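Local atomic coordinates of transcriptional regulator, MarR family (Bacillus cereus, PDB entry 4XRF), a protein that probably binds DNA as a winged helix-turn-helix transcription factor of the MarR family and so regulates transcription. Residues A[67-79]-A[89-101]. Sequence-based numbering, arbitrary orientation. Where two conformers were deposited one is given.
Sequences MIDRLIDQELVER and VIIELTKKGKARV. With PO4 (phosphate ion), chain I.
Leu76 lies against the first turns of helix 95-106. Its CD2 packs 3.8 Å from CA of Gly97, and its CD1 sits over one face of the Arg100 guanidinium, offset toward the rim, 3.8 Å from NH1. With CG anti to the carbonyl carbon (chi1 -58°) and an extended second torsion, both methyls of Leu76 reach this helix. Its backbone O takes a hydrogen bond from Thr94 N and a CA-H...O contact from Gly97, where the close backbone approach is possible because glycine has no side chain.

Arg100 grips OE1 of Gln74 end-on, NH1 at 2.9 Å and NH2 at 2.8 Å. The amide and guanidinium planes are 34° apart. At another edge, NE and NH2 of Arg100 hold a phosphate ion, with NH2 2.6 Å from its O1 in a nearly straight bond (175°). Arg100 NH2 of the second subunit binds the same ion. The ion is probably a crystallisation component and may offset the charge of the two arginines.

Thr94 is the N-cap of helix 95-106. Its OG1 donates to O of Glu75 at 2.7 Å and accepts from Gly97 N, tying the helix start to the Schellman motif that closes helix 61-73.

Ile91 fills the other end. Its CG1 meets CD1 of Ile68 tip to tip at 3.7 Å, its CG2 touches Val77, and its CD1 lies 3.7 Å from CG of Arg79. The aliphatic part of Arg79 runs alongside Ile91, while its NH2 forms a salt bridge to Asp69.

Glu78 and Glu92 form a hydrogen-bonded pair of the antiparallel hairpin 77-81/89-93, the wing of the winged helix fold. Ile91 also packs on Leu53 of helix 50-57, and Leu93 touches helix 33-45. Strand 89-93 lies between strands 48-49 and 77-81.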
loop_
_atom_site.group_PDB
_atom_site.type_symbol
_atom_site.label_atom_id
_atom_site.label_comp_id
_atom_site.label_asym_id
_atom_site.label_seq_id
_atom_site.Cartn_x
_atom_site.Cartn_y
_atom_site.Cartn_z
ATOM N N MET A 67 -6.436 18.653 -0.552
ATOM C CA MET A 67 -4.974 18.791 -0.616
ATOM C C MET A 67 -4.528 20.048 0.110
ATOM O O MET A 67 -3.626 20.025 0.962
ATOM C CB MET A 67 -4.479 18.816 -2.071
ATOM C CG MET A 67 -4.109 17.444 -2.618
ATOM S SD MET A 67 -3.834 17.339 -4.418
ATOM C CE MET A 67 -5.471 16.892 -4.992
ATOM N N ILE A 68 -5.178 21.148 -0.228
ATOM C CA ILE A 68 -4.888 22.424 0.391
ATOM C C ILE A 68 -5.156 22.435 1.905
ATOM O O ILE A 68 -4.332 22.960 2.661
ATOM C CB ILE A 68 -5.624 23.573 -0.341
ATOM C CG1 ILE A 68 -5.001 23.747 -1.738
ATOM C CG2 ILE A 68 -5.563 24.850 0.480
ATOM C CD1 ILE A 68 -5.969 24.361 -2.728
ATOM N N ASP A 69 -6.272 21.847 2.346
ATOM C CA ASP A 69 -6.505 21.662 3.787
ATOM C C ASP A 69 -5.295 20.985 4.472
ATOM O O ASP A 69 -4.912 21.369 5.566
ATOM C CB ASP A 69 -7.736 20.798 4.057
ATOM C CG ASP A 69 -9.027 21.493 3.754
ATOM O OD1 ASP A 69 -9.041 22.745 3.618
ATOM O OD2 ASP A 69 -10.054 20.774 3.658
ATOM N N ARG A 70 -4.701 19.982 3.829
ATOM C CA ARG A 70 -3.544 19.281 4.431
ATOM C C ARG A 70 -2.279 20.153 4.465
ATOM O O ARG A 70 -1.513 20.101 5.431
ATOM C CB ARG A 70 -3.261 17.928 3.749
ATOM C CG ARG A 70 -4.432 16.949 3.731
ATOM C CD ARG A 70 -4.761 16.367 5.097
ATOM N NE ARG A 70 -5.549 17.256 5.958
ATOM C CZ ARG A 70 -6.876 17.424 5.893
ATOM N NH1 ARG A 70 -7.603 16.769 4.991
ATOM N NH2 ARG A 70 -7.488 18.261 6.729
ATOM N N LEU A 71 -2.073 20.949 3.416
ATOM C CA LEU A 71 -0.940 21.877 3.337
ATOM C C LEU A 71 -1.088 23.025 4.343
ATOM O O LEU A 71 -0.085 23.563 4.811
ATOM C CB LEU A 71 -0.799 22.440 1.915
ATOM C CG LEU A 71 0.210 21.925 0.866
ATOM C CD1 LEU A 71 1.078 20.756 1.312
ATOM C CD2 LEU A 71 -0.440 21.676 -0.483
ATOM N N ILE A 72 -2.335 23.390 4.651
ATOM C CA ILE A 72 -2.666 24.348 5.727
ATOM C C ILE A 72 -2.319 23.756 7.107
ATOM O O ILE A 72 -1.635 24.407 7.894
ATOM C CB ILE A 72 -4.142 24.831 5.638
ATOM C CG1 ILE A 72 -4.337 25.691 4.388
ATOM C CG2 ILE A 72 -4.578 25.613 6.892
ATOM C CD1 ILE A 72 -5.794 26.030 4.092
ATOM N N ASP A 73 -2.728 22.513 7.378
ATOM C CA ASP A 73 -2.282 21.791 8.599
ATOM C C ASP A 73 -0.751 21.839 8.793
ATOM O O ASP A 73 -0.281 22.074 9.909
ATOM C CB ASP A 73 -2.724 20.318 8.599
ATOM C CG ASP A 73 -4.230 20.137 8.604
ATOM O OD1 ASP A 73 -4.965 21.028 9.105
ATOM O OD2 ASP A 73 -4.697 19.099 8.077
ATOM N N GLN A 74 0.015 21.609 7.717
ATOM C CA GLN A 74 1.489 21.693 7.791
ATOM C C GLN A 74 1.977 23.145 7.757
ATOM O O GLN A 74 3.176 23.388 7.877
ATOM C CB GLN A 74 2.172 20.903 6.655
ATOM C CG GLN A 74 1.972 19.398 6.663
ATOM C CD GLN A 74 3.092 18.672 5.933
ATOM O OE1 GLN A 74 4.280 18.905 6.199
ATOM N NE2 GLN A 74 2.725 17.776 5.021
ATOM N N GLU A 75 1.060 24.092 7.548
ATOM C CA GLU A 75 1.354 25.536 7.589
ATOM C C GLU A 75 2.215 25.972 6.404
ATOM O O GLU A 75 3.017 26.906 6.511
ATOM C CB GLU A 75 2.041 25.911 8.916
ATOM C CG GLU A 75 1.079 26.131 10.075
ATOM C CD GLU A 75 1.760 26.058 11.431
ATOM O OE1 GLU A 75 3.009 26.140 11.500
ATOM O OE2 GLU A 75 1.045 25.912 12.444
ATOM N N LEU A 76 2.063 25.284 5.281
ATOM C CA LEU A 76 2.941 25.523 4.143
ATOM C C LEU A 76 2.342 26.510 3.140
ATOM O O LEU A 76 3.070 27.118 2.358
ATOM C CB LEU A 76 3.344 24.204 3.467
ATOM C CG LEU A 76 4.063 23.168 4.350
ATOM C CD1 LEU A 76 4.323 21.872 3.581
ATOM C CD2 LEU A 76 5.370 23.729 4.915
ATOM N N VAL A 77 1.019 26.625 3.147
ATOM C CA VAL A 77 0.312 27.604 2.318
ATOM C C VAL A 77 -0.715 28.340 3.168
ATOM O O VAL A 77 -1.056 27.874 4.255
ATOM C CB VAL A 77 -0.418 26.952 1.108
ATOM C CG1 VAL A 77 0.550 26.161 0.226
ATOM C CG2 VAL A 77 -1.582 26.074 1.560
ATOM N N GLU A 78 -1.179 29.490 2.672
ATOM C CA GLU A 78 -2.321 30.172 3.250
ATOM C C GLU A 78 -3.429 30.285 2.195
ATOM O O GLU A 78 -3.156 30.505 1.005
ATOM C CB GLU A 78 -1.903 31.547 3.775
ATOM C CG GLU A 78 -2.734 32.065 4.938
ATOM C CD GLU A 78 -1.870 32.694 6.017
ATOM O OE1 GLU A 78 -1.154 31.953 6.720
ATOM O OE2 GLU A 78 -1.900 33.931 6.163
ATOM N N ARG A 79 -4.669 30.093 2.633
ATOM C CA ARG A 79 -5.837 30.251 1.792
ATOM C C ARG A 79 -6.566 31.495 2.273
ATOM O O ARG A 79 -6.681 31.737 3.472
ATOM C CB ARG A 79 -6.765 29.041 1.903
ATOM C CG ARG A 79 -8.118 29.209 1.209
ATOM C CD ARG A 79 -8.770 27.849 0.994
ATOM N NE ARG A 79 -8.959 27.145 2.262
ATOM C CZ ARG A 79 -9.036 25.827 2.405
ATOM N NH1 ARG A 79 -8.916 25.007 1.358
ATOM N NH2 ARG A 79 -9.229 25.329 3.618
ATOM N N VAL A 89 -11.059 32.233 -4.383
ATOM C CA VAL A 89 -10.217 31.599 -3.357
ATOM C C VAL A 89 -8.776 31.583 -3.862
ATOM O O VAL A 89 -8.476 30.972 -4.903
ATOM C CB VAL A 89 -10.694 30.154 -3.072
ATOM C CG1 VAL A 89 -9.849 29.485 -1.983
ATOM C CG2 VAL A 89 -12.180 30.113 -2.718
ATOM N N ILE A 90 -7.898 32.267 -3.129
ATOM C CA ILE A 90 -6.488 32.363 -3.475
ATOM C C ILE A 90 -5.611 31.534 -2.516
ATOM O O ILE A 90 -5.774 31.604 -1.288
ATOM C CB ILE A 90 -5.989 33.821 -3.439
ATOM C CG1 ILE A 90 -6.921 34.760 -4.217
ATOM C CG2 ILE A 90 -4.543 33.908 -3.926
ATOM C CD1 ILE A 90 -6.981 34.510 -5.702
ATOM N N ILE A 91 -4.677 30.774 -3.095
ATOM C CA ILE A 91 -3.706 29.990 -2.341
ATOM C C ILE A 91 -2.310 30.594 -2.523
ATOM O O ILE A 91 -1.912 30.975 -3.632
ATOM C CB ILE A 91 -3.701 28.493 -2.756
ATOM C CG1 ILE A 91 -5.131 27.935 -2.890
ATOM C CG2 ILE A 91 -2.854 27.657 -1.797
ATOM C CD1 ILE A 91 -6.005 28.085 -1.662
ATOM N N GLU A 92 -1.574 30.666 -1.423
ATOM C CA GLU A 92 -0.291 31.332 -1.388
ATOM C C GLU A 92 0.689 30.552 -0.518
ATOM O O GLU A 92 0.329 30.098 0.557
ATOM C CB GLU A 92 -0.480 32.709 -0.781
ATOM C CG GLU A 92 0.760 33.562 -0.834
ATOM C CD GLU A 92 0.479 34.987 -0.411
ATOM O OE1 GLU A 92 0.353 35.247 0.809
ATOM O OE2 GLU A 92 0.380 35.845 -1.304
ATOM N N LEU A 93 1.929 30.443 -0.981
ATOM C CA LEU A 93 3.018 29.827 -0.223
ATOM C C LEU A 93 3.323 30.670 1.024
ATOM O O LEU A 93 3.355 31.901 0.947
ATOM C CB LEU A 93 4.237 29.781 -1.130
ATOM C CG LEU A 93 5.187 28.611 -1.242
ATOM C CD1 LEU A 93 4.482 27.258 -1.305
ATOM C CD2 LEU A 93 6.057 28.863 -2.466
ATOM N N THR A 94 3.503 30.035 2.176
ATOM C CA THR A 94 4.013 30.775 3.339
ATOM C C THR A 94 5.546 30.776 3.303
ATOM O O THR A 94 6.153 30.097 2.467
ATOM C CB THR A 94 3.506 30.209 4.686
ATOM O OG1 THR A 94 3.926 28.848 4.826
ATOM C CG2 THR A 94 1.984 30.277 4.772
ATOM N N LYS A 95 6.174 31.541 4.197
ATOM C CA LYS A 95 7.624 31.472 4.379
ATOM C C LYS A 95 8.094 30.017 4.638
ATOM O O LYS A 95 9.048 29.567 4.013
ATOM C CB LYS A 95 8.096 32.416 5.500
ATOM N N LYS A 96 7.406 29.296 5.530
ATOM C CA LYS A 96 7.655 27.847 5.767
ATOM C C LYS A 96 7.533 27.020 4.485
ATOM O O LYS A 96 8.376 26.183 4.208
ATOM C CB LYS A 96 6.661 27.287 6.782
ATOM C CG LYS A 96 7.188 27.080 8.188
ATOM C CD LYS A 96 6.010 27.035 9.159
ATOM C CE LYS A 96 6.389 26.394 10.480
ATOM N NZ LYS A 96 7.337 27.234 11.269
ATOM N N GLY A 97 6.472 27.258 3.707
ATOM C CA GLY A 97 6.259 26.512 2.466
ATOM C C GLY A 97 7.379 26.709 1.461
ATOM O O GLY A 97 7.775 25.767 0.773
ATOM N N LYS A 98 7.883 27.941 1.360
ATOM C CA LYS A 98 9.002 28.244 0.455
ATOM C C LYS A 98 10.273 27.519 0.862
ATOM O O LYS A 98 10.957 26.944 0.012
ATOM C CB LYS A 98 9.258 29.751 0.343
ATOM C CG LYS A 98 10.126 30.123 -0.850
ATOM N N ALA A 99 10.589 27.531 2.157
ATOM C CA ALA A 99 11.725 26.768 2.662
ATOM C C ALA A 99 11.528 25.258 2.439
ATOM O O ALA A 99 12.467 24.556 2.062
ATOM C CB ALA A 99 11.977 27.077 4.135
ATOM N N ARG A 100 10.312 24.758 2.655
ATOM C CA ARG A 100 10.052 23.328 2.456
ATOM C C ARG A 100 10.258 22.888 0.999
ATOM O O ARG A 100 10.858 21.849 0.755
ATOM C CB ARG A 100 8.653 22.909 2.940
ATOM C CG ARG A 100 8.445 21.395 2.930
ATOM C CD ARG A 100 9.140 20.676 4.103
ATOM N NE ARG A 100 8.362 20.876 5.317
ATOM C CZ ARG A 100 7.242 20.213 5.618
ATOM N NH1 ARG A 100 6.778 19.252 4.823
ATOM N NH2 ARG A 100 6.570 20.515 6.724
ATOM N N VAL A 101 9.775 23.677 0.038
ATOM C CA VAL A 101 9.894 23.285 -1.366
ATOM C C VAL A 101 11.372 23.240 -1.835
ATOM O O VAL A 101 11.778 22.296 -2.525
ATOM C CB VAL A 101 8.908 24.067 -2.291
ATOM C CG1 VAL A 101 9.288 25.535 -2.436
ATOM C CG2 VAL A 101 8.763 23.387 -3.640
HETATM P P PO4 I . 8.786 22.748 8.555
HETATM O O1 PO4 I . 7.321 22.445 8.358
HETATM O O2 PO4 I . 9.442 23.011 7.251
HETATM O O3 PO4 I . 9.437 21.526 9.238
HETATM O O4 PO4 I . 8.938 23.921 9.517
#